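Local coordinates for protein endonuclease 2 (Arabidopsis thaliana, PDB 4CXP) that cleaves RNA and single-stranded DNA, and less efficiently double-stranded DNA, as a metal-dependent, glycosylated endonuclease of the nuclease type I family, at residues K183-T186 / T187-D191. Numbering follows the deposited sequence.
Sequences KNIT and TEWAD. With NAG (2-acetamido-2-deoxy-beta-D-glucopyranose), chain D.
N184 and W189 meet by a CH-pi contact: CB of N184 stands 3.5 Å from the centroid of the six-membered ring of W189, 7° off the ring normal, which places it over the face. With CG of W189 anti to its own carbonyl carbon (chi1 -53°), the indole lies back against the last turn of the helix, where it meets N184 and I185. I185 adds a looser apolar touch, its CG1 lying 4.0 Å from CE3 of W189; beyond the pair, A248 of helix 233-262 touches both side chains.

N184 is an N-glycosylation site, in the sequon N184-I185-T186: its ND2 is bonded to C1 of the GlcNAc at 1.5 Å. The acetamido oxygen O7 of that sugar approaches the tryptophan edge near the ring plane, 3.2 Å from CH2 of W189, so N184 CB and the sugar meet the same ring from face and edge respectively. CG of E188 packs 3.4 Å from OD1 of N184, on the sugar-bearing amide.

Backbone bonding marks the end of helix 176-187 and the turn into helix 190-197, for which W189 is the N-cap residue. O of N184 accepts from N of both E188 and W189, each at 2.9 Å. O of K183 is likewise gripped twice: N of T187 donates in the carbonyl plane, whereas the T187 hydroxyl OG1 donates from 3.0 Å, 49° out of that plane.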
loop_
_atom_site.group_PDB
_atom_site.type_symbol
_atom_site.label_atom_id
_atom_site.label_comp_id
_atom_site.label_asym_id
_atom_site.label_seq_id
_atom_site.Cartn_x
_atom_site.Cartn_y
_atom_site.Cartn_z
ATOM N N LYS A 183 -3.132 -18.133 -3.643
ATOM C CA LYS A 183 -4.126 -19.167 -3.855
ATOM C C LYS A 183 -5.531 -18.583 -3.865
ATOM O O LYS A 183 -6.351 -18.965 -4.700
ATOM C CB LYS A 183 -3.979 -20.275 -2.818
ATOM C CG LYS A 183 -2.739 -21.132 -3.076
ATOM C CD LYS A 183 -2.620 -22.337 -2.158
ATOM C CE LYS A 183 -1.325 -23.095 -2.427
ATOM N NZ LYS A 183 -0.131 -22.352 -1.934
ATOM N N ASN A 184 -5.822 -17.664 -2.957
ATOM C CA ASN A 184 -7.149 -17.075 -2.928
ATOM C C ASN A 184 -7.433 -16.163 -4.125
ATOM O O ASN A 184 -8.545 -16.113 -4.608
ATOM C CB ASN A 184 -7.380 -16.354 -1.611
ATOM C CG ASN A 184 -7.724 -17.312 -0.494
ATOM O OD1 ASN A 184 -7.835 -18.515 -0.709
ATOM N ND2 ASN A 184 -7.898 -16.780 0.709
ATOM N N ILE A 185 -6.412 -15.470 -4.614
ATOM C CA ILE A 185 -6.542 -14.680 -5.845
ATOM C C ILE A 185 -7.049 -15.568 -6.981
ATOM O O ILE A 185 -7.889 -15.155 -7.771
ATOM C CB ILE A 185 -5.213 -13.989 -6.171
ATOM C CG1 ILE A 185 -5.025 -12.784 -5.239
ATOM C CG2 ILE A 185 -5.113 -13.606 -7.644
ATOM C CD1 ILE A 185 -3.621 -12.215 -5.217
ATOM N N THR A 186 -6.563 -16.799 -7.042
ATOM C CA THR A 186 -6.962 -17.757 -8.062
ATOM C C THR A 186 -8.317 -18.405 -7.800
ATOM O O THR A 186 -9.121 -18.521 -8.729
ATOM C CB THR A 186 -5.909 -18.879 -8.153
ATOM O OG1 THR A 186 -4.643 -18.289 -8.441
ATOM C CG2 THR A 186 -6.260 -19.920 -9.215
ATOM N N THR A 187 -8.543 -18.870 -6.571
ATOM C CA THR A 187 -9.648 -19.799 -6.264
ATOM C C THR A 187 -10.860 -19.197 -5.564
ATOM O O THR A 187 -11.942 -19.779 -5.602
ATOM C CB THR A 187 -9.171 -20.985 -5.396
ATOM O OG1 THR A 187 -8.815 -20.526 -4.084
ATOM C CG2 THR A 187 -7.989 -21.685 -6.051
ATOM N N GLU A 188 -10.680 -18.070 -4.887
ATOM C CA GLU A 188 -11.758 -17.448 -4.111
ATOM C C GLU A 188 -12.221 -16.125 -4.673
ATOM O O GLU A 188 -13.389 -15.772 -4.566
ATOM C CB GLU A 188 -11.300 -17.231 -2.661
ATOM C CG GLU A 188 -10.989 -18.504 -1.897
ATOM C CD GLU A 188 -12.185 -19.419 -1.731
ATOM O OE1 GLU A 188 -13.313 -18.913 -1.611
ATOM O OE2 GLU A 188 -11.980 -20.648 -1.679
ATOM N N TRP A 189 -11.288 -15.370 -5.250
ATOM C CA TRP A 189 -11.525 -13.978 -5.571
ATOM C C TRP A 189 -11.438 -13.666 -7.055
ATOM O O TRP A 189 -11.306 -12.505 -7.418
ATOM C CB TRP A 189 -10.547 -13.072 -4.802
ATOM C CG TRP A 189 -10.522 -13.284 -3.330
ATOM C CD1 TRP A 189 -11.550 -13.678 -2.527
ATOM C CD2 TRP A 189 -9.391 -13.118 -2.479
ATOM N NE1 TRP A 189 -11.116 -13.787 -1.229
ATOM C CE2 TRP A 189 -9.791 -13.455 -1.169
ATOM C CE3 TRP A 189 -8.072 -12.754 -2.701
ATOM C CZ2 TRP A 189 -8.928 -13.408 -0.096
ATOM C CZ3 TRP A 189 -7.216 -12.705 -1.647
ATOM C CH2 TRP A 189 -7.643 -13.020 -0.344
ATOM N N ALA A 190 -11.506 -14.678 -7.912
ATOM C CA ALA A 190 -11.208 -14.446 -9.321
ATOM C C ALA A 190 -12.068 -13.338 -9.955
ATOM O O ALA A 190 -11.560 -12.510 -10.714
ATOM C CB ALA A 190 -11.306 -15.745 -10.119
ATOM N N ASP A 191 -13.370 -13.339 -9.698
ATOM C CA ASP A 191 -14.226 -12.333 -10.314
ATOM C C ASP A 191 -13.865 -10.927 -9.835
ATOM O O ASP A 191 -13.789 -9.981 -10.622
ATOM C CB ASP A 191 -15.712 -12.618 -10.040
ATOM C CG ASP A 191 -16.243 -13.860 -10.743
ATOM O OD1 ASP A 191 -15.492 -14.546 -11.456
ATOM O OD2 ASP A 191 -17.429 -14.150 -10.537
HETATM C C1 NAG D . -8.297 -17.636 1.817
HETATM C C2 NAG D . -8.072 -16.942 3.157
HETATM C C3 NAG D . -8.593 -17.820 4.285
HETATM C C4 NAG D . -10.045 -18.186 4.031
HETATM C C5 NAG D . -10.209 -18.770 2.632
HETATM C C6 NAG D . -11.660 -19.051 2.260
HETATM C C7 NAG D . -6.146 -15.481 2.932
HETATM C C8 NAG D . -4.689 -15.256 3.181
HETATM N N2 NAG D . -6.676 -16.619 3.356
HETATM O O3 NAG D . -8.441 -17.145 5.519
HETATM O O4 NAG D . -10.442 -19.123 5.013
HETATM O O5 NAG D . -9.692 -17.858 1.677
HETATM O O6 NAG D . -12.423 -17.869 2.339
HETATM O O7 NAG D . -6.801 -14.640 2.299
#